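Local coordinates for protein ppBat (Bacteroides thetaiotaomicron VPI-5482, PDB 3CNE) that binds flavin derivatives such as lumichrome, riboflavin, FMN and FAD as a homodimer and may serve as a flavin store, apparently without proteolytic or chaperone activity, at residues L8-V13 with L70-G75; F19-A24 with W164-K169; G104-G109 with N153-Q158. All blocks are in the same frame, centred on the assembly; numbering follows the deposited sequence.

Interaction 1 (L8-V13 with L70-G75). With ZN (zinc ion), chain E.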
loop_
_atom_site.group_PDB
_atom_site.type_symbol
_atom_site.label_atom_id
_atom_site.label_comp_id
_atom_site.label_asym_id
_atom_site.label_seq_id
_atom_site.Cartn_x
_atom_site.Cartn_y
_atom_site.Cartn_z
ATOM N N LEU A 8 6.511 -6.585 -10.919
ATOM C CA LEU A 8 6.722 -5.455 -11.820
ATOM C C LEU A 8 5.943 -4.258 -11.343
ATOM O O LEU A 8 4.707 -4.324 -11.227
ATOM C CB LEU A 8 6.302 -5.814 -13.240
ATOM C CG LEU A 8 6.810 -7.122 -13.855
ATOM C CD1 LEU A 8 6.285 -7.243 -15.290
ATOM C CD2 LEU A 8 8.329 -7.207 -13.846
ATOM N N ALA A 9 6.673 -3.178 -11.053
ATOM C CA ALA A 9 6.086 -1.925 -10.595
ATOM C C ALA A 9 6.205 -0.855 -11.682
ATOM O O ALA A 9 7.315 -0.526 -12.119
ATOM C CB ALA A 9 6.751 -1.464 -9.282
ATOM N N VAL A 10 5.068 -0.370 -12.181
ATOM C CA VAL A 10 5.117 0.639 -13.221
ATOM C C VAL A 10 5.364 2.002 -12.550
ATOM O O VAL A 10 5.446 2.079 -11.343
ATOM C CB VAL A 10 3.852 0.651 -14.079
ATOM C CG1 VAL A 10 3.832 -0.628 -14.969
ATOM C CG2 VAL A 10 2.556 0.798 -13.206
ATOM N N ASN A 11 5.500 3.054 -13.333
ATOM C CA ASN A 11 5.833 4.353 -12.755
ATOM C C ASN A 11 4.959 5.438 -13.358
ATOM O O ASN A 11 5.187 5.844 -14.508
ATOM C CB ASN A 11 7.300 4.629 -13.026
ATOM C CG ASN A 11 7.770 5.919 -12.445
ATOM O OD1 ASN A 11 7.206 6.415 -11.489
ATOM N ND2 ASN A 11 8.820 6.479 -13.031
ATOM N N PRO A 12 3.959 5.942 -12.603
ATOM C CA PRO A 12 3.635 5.682 -11.197
ATOM C C PRO A 12 2.870 4.373 -10.985
ATOM O O PRO A 12 2.137 3.977 -11.852
ATOM C CB PRO A 12 2.734 6.859 -10.820
ATOM C CG PRO A 12 1.965 7.158 -12.117
ATOM C CD PRO A 12 3.024 6.897 -13.235
ATOM N N VAL A 13 3.077 3.730 -9.833
ATOM C CA VAL A 13 2.406 2.491 -9.464
ATOM C C VAL A 13 1.357 2.855 -8.431
ATOM O O VAL A 13 1.507 3.825 -7.658
ATOM C CB VAL A 13 3.438 1.467 -8.847
ATOM C CG1 VAL A 13 4.052 1.993 -7.592
ATOM C CG2 VAL A 13 2.885 -0.020 -8.691
ATOM N N LEU A 70 5.015 -14.054 -11.935
ATOM C CA LEU A 70 5.089 -12.634 -12.223
ATOM C C LEU A 70 3.869 -11.967 -11.609
ATOM O O LEU A 70 2.740 -12.454 -11.770
ATOM C CB LEU A 70 5.121 -12.403 -13.722
ATOM C CG LEU A 70 5.326 -10.995 -14.305
ATOM C CD1 LEU A 70 5.853 -11.090 -15.722
ATOM C CD2 LEU A 70 3.990 -10.251 -14.353
ATOM N N VAL A 71 4.104 -10.864 -10.892
ATOM C CA VAL A 71 3.034 -9.959 -10.466
ATOM C C VAL A 71 3.106 -8.672 -11.297
ATOM O O VAL A 71 4.170 -8.066 -11.416
ATOM C CB VAL A 71 3.119 -9.578 -8.958
ATOM C CG1 VAL A 71 2.173 -8.479 -8.630
ATOM C CG2 VAL A 71 2.815 -10.806 -8.065
ATOM N N PHE A 72 1.989 -8.284 -11.904
ATOM C CA PHE A 72 1.927 -6.984 -12.569
ATOM C C PHE A 72 1.149 -6.028 -11.678
ATOM O O PHE A 72 -0.072 -6.166 -11.498
ATOM C CB PHE A 72 1.268 -7.029 -13.950
ATOM C CG PHE A 72 1.272 -5.676 -14.627
ATOM C CD1 PHE A 72 2.418 -5.222 -15.288
ATOM C CD2 PHE A 72 0.177 -4.829 -14.530
ATOM C CE1 PHE A 72 2.461 -3.919 -15.888
ATOM C CE2 PHE A 72 0.194 -3.564 -15.139
ATOM C CZ PHE A 72 1.346 -3.113 -15.809
ATOM N N SER A 73 1.865 -5.064 -11.125
ATOM C CA SER A 73 1.271 -4.137 -10.174
ATOM C C SER A 73 0.977 -2.820 -10.907
ATOM O O SER A 73 1.880 -2.070 -11.287
ATOM C CB SER A 73 2.202 -3.951 -8.972
ATOM O OG SER A 73 1.477 -3.552 -7.817
ATOM N N CYS A 74 -0.309 -2.574 -11.115
ATOM C CA CYS A 74 -0.761 -1.552 -12.006
ATOM C C CYS A 74 -0.661 -0.143 -11.356
ATOM O O CYS A 74 -0.475 -0.002 -10.155
ATOM C CB CYS A 74 -2.201 -1.887 -12.375
ATOM S SG CYS A 74 -2.856 -1.041 -13.816
ATOM N N GLY A 75 -0.826 0.875 -12.173
ATOM C CA GLY A 75 -0.744 2.256 -11.717
ATOM C C GLY A 75 -1.151 3.175 -12.849
ATOM O O GLY A 75 -1.540 2.716 -13.917
HETATM ZN ZN ZN E . -4.644 0.298 -13.283
#
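Strands 4-9 and 69-73 run parallel here, and Leu-8 holds the join with both its backbone polar atoms. Its N donates to Val-71 O at 2.8 Å, a nearly straight bond (167° at the hydrogen), and its O accepts from Ser-73 N at 2.9 Å; both donors lie nearly along the C=O axis they use. The Leu-8 side chain stands on the Phe-72 face of the sheet. CB rises past Val-71 O, CG (beside the backbone N, chi1 -49°) touches both that carbonyl oxygen and Leu-70 CG, and CD1 meets both methyls of Leu-70, with CD1 to CD1 at 3.9 Å, the two side chains crossing at about a right angle. The same Leu-8 CD1 lies near the plane of the Phe-72 ring, at its edge. Farther along, Val-10 divides its work: CG1 reaches Phe-72 CZ at 3.6 Å, while CG2 packs on the backbone around Ser-73 O and Gly-75 N. Beyond the cis peptide before Pro-12, the chain comes so close that a side chain at Gly-75 would clash with Pro-12 O and Val-13 CA. Just past its strand, the Cys-74 side chain points away from residues 8-13 and binds zinc through SG at 2.3 Å, a structural site shared with Cys-111. This is the parallel part of the central sheet of the DJ-1/PfpI fold, with a metal-binding loop at the strand's C-terminal end.

Interaction 2 (F19-A24 with W164-K169). With FMN (flavin mononucleotide), chain N.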
loop_
_atom_site.group_PDB
_atom_site.type_symbol
_atom_site.label_atom_id
_atom_site.label_comp_id
_atom_site.label_asym_id
_atom_site.label_seq_id
_atom_site.Cartn_x
_atom_site.Cartn_y
_atom_site.Cartn_z
ATOM N N PHE A 19 1.703 -2.888 -2.232
ATOM C CA PHE A 19 1.979 -3.330 -0.884
ATOM C C PHE A 19 1.061 -4.422 -0.336
ATOM O O PHE A 19 1.471 -5.188 0.526
ATOM C CB PHE A 19 2.151 -2.140 0.060
ATOM C CG PHE A 19 3.460 -1.470 -0.140
ATOM C CD1 PHE A 19 3.563 -0.363 -0.954
ATOM C CD2 PHE A 19 4.621 -2.027 0.403
ATOM C CE1 PHE A 19 4.803 0.263 -1.167
ATOM C CE2 PHE A 19 5.849 -1.423 0.178
ATOM C CZ PHE A 19 5.938 -0.289 -0.609
ATOM N N GLN A 20 -0.164 -4.489 -0.836
ATOM C CA GLN A 20 -0.993 -5.674 -0.569
ATOM C C GLN A 20 -0.267 -6.952 -0.976
ATOM O O GLN A 20 -0.231 -7.903 -0.213
ATOM C CB GLN A 20 -2.329 -5.580 -1.312
ATOM C CG GLN A 20 -3.329 -4.667 -0.638
ATOM C CD GLN A 20 -4.692 -4.816 -1.270
ATOM O OE1 GLN A 20 -5.390 -5.816 -1.034
ATOM N NE2 GLN A 20 -5.061 -3.860 -2.122
ATOM N N TYR A 21 0.339 -6.965 -2.163
ATOM C CA TYR A 21 1.166 -8.095 -2.560
ATOM C C TYR A 21 2.387 -8.243 -1.642
ATOM O O TYR A 21 2.642 -9.333 -1.135
ATOM C CB TYR A 21 1.652 -7.980 -4.011
ATOM C CG TYR A 21 0.567 -7.970 -5.072
ATOM C CD1 TYR A 21 -0.263 -9.089 -5.260
ATOM C CD2 TYR A 21 0.409 -6.875 -5.931
ATOM C CE1 TYR A 21 -1.264 -9.095 -6.250
ATOM C CE2 TYR A 21 -0.572 -6.883 -6.923
ATOM C CZ TYR A 21 -1.400 -8.004 -7.076
ATOM O OH TYR A 21 -2.380 -8.030 -8.042
ATOM N N LEU A 22 3.129 -7.152 -1.431
ATOM C CA LEU A 22 4.432 -7.275 -0.783
ATOM C C LEU A 22 4.293 -7.647 0.674
ATOM O O LEU A 22 5.088 -8.435 1.180
ATOM C CB LEU A 22 5.295 -6.028 -0.966
ATOM C CG LEU A 22 5.520 -5.568 -2.413
ATOM C CD1 LEU A 22 6.517 -4.420 -2.437
ATOM C CD2 LEU A 22 5.971 -6.718 -3.338
ATOM N N GLU A 23 3.297 -7.079 1.353
ATOM C CA GLU A 23 3.040 -7.457 2.730
ATOM C C GLU A 23 2.683 -8.924 2.824
ATOM O O GLU A 23 3.226 -9.665 3.675
ATOM C CB GLU A 23 1.922 -6.632 3.333
ATOM C CG GLU A 23 1.666 -7.013 4.779
ATOM C CD GLU A 23 0.397 -6.476 5.279
ATOM O OE1 GLU A 23 -0.628 -6.634 4.574
ATOM O OE2 GLU A 23 0.427 -5.880 6.372
ATOM N N ALA A 24 1.767 -9.353 1.969
ATOM C CA ALA A 24 1.368 -10.776 1.976
ATOM C C ALA A 24 2.567 -11.720 1.750
ATOM O O ALA A 24 2.727 -12.690 2.493
ATOM C CB ALA A 24 0.236 -11.047 0.971
ATOM N N TRP A 164 -7.926 -8.595 -2.230
ATOM C CA TRP A 164 -8.238 -9.421 -1.059
ATOM C C TRP A 164 -9.024 -10.686 -1.419
ATOM O O TRP A 164 -8.887 -11.684 -0.724
ATOM C CB TRP A 164 -9.005 -8.624 0.014
ATOM C CG TRP A 164 -10.463 -8.342 -0.311
ATOM C CD1 TRP A 164 -10.950 -7.305 -1.023
ATOM C CD2 TRP A 164 -11.602 -9.127 0.084
ATOM N NE1 TRP A 164 -12.322 -7.370 -1.104
ATOM C CE2 TRP A 164 -12.746 -8.482 -0.418
ATOM C CE3 TRP A 164 -11.761 -10.311 0.828
ATOM C CZ2 TRP A 164 -14.038 -8.991 -0.224
ATOM C CZ3 TRP A 164 -13.055 -10.808 1.035
ATOM C CH2 TRP A 164 -14.166 -10.151 0.511
ATOM N N THR A 165 -9.853 -10.631 -2.475
ATOM C CA THR A 165 -10.693 -11.791 -2.875
ATOM C C THR A 165 -9.912 -12.970 -3.468
ATOM O O THR A 165 -10.417 -14.096 -3.501
ATOM C CB THR A 165 -11.825 -11.432 -3.873
ATOM O OG1 THR A 165 -11.270 -11.036 -5.141
ATOM C CG2 THR A 165 -12.741 -10.361 -3.309
HETATM N N MSE A 166 -8.693 -12.726 -3.934
HETATM C CA MSE A 166 -7.901 -13.797 -4.527
HETATM C C MSE A 166 -6.560 -14.015 -3.829
HETATM O O MSE A 166 -5.879 -14.980 -4.100
HETATM C CB MSE A 166 -7.653 -13.531 -6.002
HETATM C CG MSE A 166 -6.901 -12.229 -6.251
HETATM SE SE MSE A 166 -5.978 -12.179 -7.971
HETATM C CE MSE A 166 -4.159 -11.965 -7.265
ATOM N N LEU A 167 -6.176 -13.103 -2.947
ATOM C CA LEU A 167 -4.840 -13.120 -2.365
ATOM C C LEU A 167 -4.545 -14.380 -1.518
ATOM O O LEU A 167 -3.439 -14.920 -1.607
ATOM C CB LEU A 167 -4.580 -11.814 -1.589
ATOM C CG LEU A 167 -3.147 -11.486 -1.190
ATOM C CD1 LEU A 167 -2.218 -11.508 -2.392
ATOM C CD2 LEU A 167 -3.115 -10.114 -0.478
ATOM N N PRO A 168 -5.523 -14.872 -0.724
ATOM C CA PRO A 168 -5.258 -16.135 -0.012
ATOM C C PRO A 168 -4.954 -17.298 -0.963
ATOM O O PRO A 168 -4.086 -18.121 -0.658
ATOM C CB PRO A 168 -6.582 -16.400 0.740
ATOM C CG PRO A 168 -7.158 -15.010 0.935
ATOM C CD PRO A 168 -6.874 -14.369 -0.407
ATOM N N LYS A 169 -5.651 -17.363 -2.093
ATOM C CA LYS A 169 -5.374 -18.396 -3.100
ATOM C C LYS A 169 -3.983 -18.195 -3.717
ATOM O O LYS A 169 -3.286 -19.156 -3.991
ATOM C CB LYS A 169 -6.473 -18.421 -4.188
ATOM C CG LYS A 169 -7.846 -18.931 -3.692
ATOM C CD LYS A 169 -8.885 -19.127 -4.813
ATOM C CE LYS A 169 -9.544 -17.821 -5.323
ATOM N NZ LYS A 169 -10.844 -17.394 -4.659
HETATM N N1 FMN N . -10.096 -6.298 2.685
HETATM C C2 FMN N . -9.527 -5.245 1.999
HETATM O O2 FMN N . -8.305 -5.078 2.068
HETATM N N3 FMN N . -10.329 -4.394 1.251
HETATM C C4 FMN N . -11.706 -4.596 1.196
HETATM O O4 FMN N . -12.417 -3.871 0.483
HETATM C C4A FMN N . -12.276 -5.663 1.890
HETATM N N5 FMN N . -13.643 -5.879 1.841
HETATM C C5A FMN N . -14.187 -6.942 2.540
HETATM C C6 FMN N . -15.555 -7.158 2.492
HETATM C C7 FMN N . -16.131 -8.226 3.176
HETATM C C7M FMN N . -17.388 -8.802 2.579
HETATM C C8 FMN N . -15.326 -9.071 3.954
HETATM C C8M FMN N . -15.906 -9.598 5.247
HETATM C C9 FMN N . -13.949 -8.849 3.969
HETATM C C9A FMN N . -13.368 -7.789 3.286
HETATM N N10 FMN N . -11.991 -7.581 3.343
HETATM C C10 FMN N . -11.461 -6.514 2.641
HETATM C "C1'" FMN N . -11.072 -8.758 3.507
HETATM C "C2'" FMN N . -10.443 -8.908 4.886
HETATM O "O2'" FMN N . -9.254 -8.139 4.965
HETATM C "C3'" FMN N . -10.143 -10.393 5.128
HETATM O "O3'" FMN N . -11.353 -11.124 5.051
HETATM C "C4'" FMN N . -9.469 -10.661 6.475
HETATM O "O4'" FMN N . -8.061 -10.518 6.379
HETATM O O HOH W 1 -7.971 -5.774 -1.650
#
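The indole of Trp-164 is sandwiched: the flavin of FMN lies over one face, with C9A 3.5 Å above the plane and offset toward the rim, and Thr-165 CG2 sits 3.4 Å from the other, over the ring's centre. A water lies in the indole plane at its edge. That water ties the tryptophan to helix 15-27, accepting from Trp-164 N and donating to Gln-20 OE1 at 2.7 Å, so it bridges two groups that do not bond directly. The other end of the Gln-20 amide, NE2, is held by Glu-160 O. The closest touch to the ligand is at the start of the ribityl chain, where Trp-164 CE3 comes within 3.2 Å of FMN C1'. The direct packing falls to Leu-167, whose CG is anti to the backbone N (chi1 -166°). Its CD2 reaches Ala-24 CB at 3.8 Å and also rests on Gln-20 O, while CD1 approaches Tyr-21 CD1 obliquely. Selenomethionine Met-166, at the N-cap position of helix 167-174, brings CE to the edge of the Tyr-21 ring, 4.2 Å from CE1; Tyr-21 OH is hydrogen-bonded to His-110 ND1. Helix 15-27 also faces the second subunit, whose Asn-161 O hydrogen-bonds the FMN. The arrangement is that of a flavin site at a homodimer interface, with a tryptophan stacked on the isoalloxazine.

Interaction 3 (G104-G109 with N153-Q158)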
loop_
_atom_site.group_PDB
_atom_site.type_symbol
_atom_site.label_atom_id
_atom_site.label_comp_id
_atom_site.label_asym_id
_atom_site.label_seq_id
_atom_site.Cartn_x
_atom_site.Cartn_y
_atom_site.Cartn_z
ATOM N N GLY A 104 4.928 -20.889 -18.902
ATOM C CA GLY A 104 3.962 -21.493 -17.980
ATOM C C GLY A 104 4.050 -21.006 -16.542
ATOM O O GLY A 104 3.631 -21.711 -15.614
ATOM N N LYS A 105 4.559 -19.788 -16.347
ATOM C CA LYS A 105 4.697 -19.233 -14.996
ATOM C C LYS A 105 3.368 -18.713 -14.489
ATOM O O LYS A 105 2.470 -18.437 -15.272
ATOM C CB LYS A 105 5.770 -18.152 -14.953
ATOM C CG LYS A 105 7.082 -18.537 -15.647
ATOM C CD LYS A 105 7.886 -19.488 -14.783
ATOM C CE LYS A 105 9.260 -19.762 -15.352
ATOM N NZ LYS A 105 9.979 -20.606 -14.355
HETATM N N MSE A 106 3.229 -18.604 -13.172
HETATM C CA MSE A 106 2.027 -18.051 -12.594
HETATM C C MSE A 106 1.957 -16.527 -12.859
HETATM O O MSE A 106 2.908 -15.802 -12.569
HETATM C CB MSE A 106 2.022 -18.361 -11.105
HETATM C CG MSE A 106 0.867 -17.800 -10.336
HETATM SE SE MSE A 106 1.028 -18.386 -8.459
HETATM C CE MSE A 106 2.866 -19.082 -8.490
HETATM N N MSE A 107 0.838 -16.082 -13.446
HETATM C CA MSE A 107 0.639 -14.688 -13.867
HETATM C C MSE A 107 -0.403 -14.051 -12.962
HETATM O O MSE A 107 -1.554 -14.492 -12.917
HETATM C CB MSE A 107 0.179 -14.584 -15.323
HETATM C CG MSE A 107 0.941 -15.405 -16.320
HETATM SE SE MSE A 107 2.830 -15.003 -16.311
HETATM C CE MSE A 107 2.800 -13.230 -17.155
ATOM N N ILE A 108 0.021 -13.017 -12.251
ATOM C CA ILE A 108 -0.766 -12.380 -11.203
ATOM C C ILE A 108 -0.845 -10.864 -11.481
ATOM O O ILE A 108 0.160 -10.216 -11.779
ATOM C CB ILE A 108 -0.140 -12.579 -9.795
ATOM C CG1 ILE A 108 -0.070 -14.066 -9.409
ATOM C CG2 ILE A 108 -0.931 -11.771 -8.728
ATOM C CD1 ILE A 108 1.144 -14.419 -8.554
ATOM N N GLY A 109 -2.044 -10.300 -11.401
ATOM C CA GLY A 109 -2.171 -8.876 -11.608
ATOM C C GLY A 109 -3.579 -8.414 -11.331
ATOM O O GLY A 109 -4.483 -9.234 -11.118
ATOM N N ASN A 153 -3.060 -20.549 -15.121
ATOM C CA ASN A 153 -1.965 -19.867 -14.431
ATOM C C ASN A 153 -2.254 -18.401 -14.102
ATOM O O ASN A 153 -1.396 -17.720 -13.549
ATOM C CB ASN A 153 -0.675 -19.982 -15.232
ATOM C CG ASN A 153 -0.308 -21.411 -15.528
ATOM O OD1 ASN A 153 -0.421 -22.299 -14.664
ATOM N ND2 ASN A 153 0.129 -21.656 -16.760
ATOM N N PHE A 154 -3.473 -17.938 -14.408
ATOM C CA PHE A 154 -3.830 -16.534 -14.258
ATOM C C PHE A 154 -4.640 -16.244 -13.004
ATOM O O PHE A 154 -5.700 -16.812 -12.799
ATOM C CB PHE A 154 -4.573 -16.010 -15.500
ATOM C CG PHE A 154 -3.730 -15.994 -16.726
ATOM C CD1 PHE A 154 -2.955 -14.876 -17.040
ATOM C CD2 PHE A 154 -3.678 -17.104 -17.561
ATOM C CE1 PHE A 154 -2.131 -14.873 -18.167
ATOM C CE2 PHE A 154 -2.868 -17.096 -18.711
ATOM C CZ PHE A 154 -2.098 -15.989 -19.005
ATOM N N PHE A 155 -4.125 -15.318 -12.202
ATOM C CA PHE A 155 -4.758 -14.887 -10.961
ATOM C C PHE A 155 -4.921 -13.375 -11.111
ATOM O O PHE A 155 -3.970 -12.629 -10.926
ATOM C CB PHE A 155 -3.844 -15.209 -9.764
ATOM C CG PHE A 155 -3.633 -16.688 -9.526
ATOM C CD1 PHE A 155 -4.093 -17.286 -8.346
ATOM C CD2 PHE A 155 -2.978 -17.483 -10.462
ATOM C CE1 PHE A 155 -3.924 -18.664 -8.116
ATOM C CE2 PHE A 155 -2.803 -18.865 -10.237
ATOM C CZ PHE A 155 -3.281 -19.443 -9.058
ATOM N N THR A 156 -6.118 -12.925 -11.481
ATOM C CA THR A 156 -6.315 -11.511 -11.748
ATOM C C THR A 156 -7.470 -10.966 -10.923
ATOM O O THR A 156 -8.452 -11.668 -10.656
ATOM C CB THR A 156 -6.529 -11.220 -13.254
ATOM O OG1 THR A 156 -7.722 -11.874 -13.723
ATOM C CG2 THR A 156 -5.353 -11.722 -14.061
ATOM N N ALA A 157 -7.318 -9.720 -10.491
ATOM C CA ALA A 157 -8.351 -9.038 -9.722
ATOM C C ALA A 157 -8.768 -7.781 -10.478
ATOM O O ALA A 157 -7.950 -7.156 -11.157
ATOM C CB ALA A 157 -7.833 -8.698 -8.344
ATOM N N GLN A 158 -10.042 -7.435 -10.365
ATOM C CA GLN A 158 -10.603 -6.277 -11.021
ATOM C C GLN A 158 -9.815 -4.997 -10.684
ATOM O O GLN A 158 -9.485 -4.211 -11.578
ATOM C CB GLN A 158 -12.067 -6.130 -10.608
ATOM C CG GLN A 158 -12.838 -5.167 -11.463
ATOM C CD GLN A 158 -14.304 -5.121 -11.122
ATOM O OE1 GLN A 158 -14.731 -4.322 -10.284
ATOM N NE2 GLN A 158 -15.091 -5.962 -11.786
#
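Four hydrogen bonds zip strands 106-109 and 154-157 together, nearly parallel with axes 3° apart. Met-107 gives its N to Asn-153 O at 2.8 Å and takes Phe-155 N on its own O, also at 2.8 Å, the straightest of the four (168° at the hydrogen). Gly-109 repeats the pattern two residues on, its N donating to Phe-155 O at 3.1 Å and its O accepting from Ala-157 N at 2.9 Å. Each carbonyl involved also receives a CA-H from across the gap, the shortest being Thr-156 CA to Gly-109 O at 3.0 Å, so every acceptor is gripped twice. Off the backbone, Thr-156 OG1 is satisfied by Ala-129 N, and Lys-105 NZ is shared by Phe-67 O and Asp-65. On one face, selenomethionine Met-107 and Phe-154 lie side by side, pointing the same way, with Met-107 CB 3.6 Å from Phe-154 CD1. Met-107 CG lies against Phe-154 CE1, and the ring touches Ile-122. An alanine in place of Phe-154 would remove the ring and would probably leave Met-107 CB and CG, and Ile-122, less well packed. On the other face selenomethionine Met-106, CG anti to the backbone N and chain extended to SE, sets SE over the Phe-155 ring toward its rim, 4.6 Å from the centroid, as a Met-aromatic contact. Gly-104, with positive phi, closes helix 88-102 in a Schellman motif just before the strand. Strand 106-110 pairs on its other edge with strand 69-73, the Met-107 face meets helix 88-102, and Met-106, Ile-108 and Phe-155 pack against helix 167-174.

In the fold
Interactions 1 and 3 belong to one sheet: strands 69-73 and 106-110 are neighbours in it, joined by probable hydrogen bonds such as Phe-72 N to Ile-108 O. Both are knit by main-chain bonds, but interaction 1 is the buried one, whereas interaction 3 opens toward solvent at Gly-104 and Asn-153. Interaction 2 lies farther out, joining helix 15-27 to the start of helix 167-174 and the residues leading into it, through apolar side chains and a bridging water. Tyr-21 ties it to interaction 1 by packing on Val-71, and Met-166 ties it to interaction 3 through Ile-108 and Phe-155. Interaction 1 carries a zinc ligand and interaction 2 a flavin stack, while interaction 3 is framework.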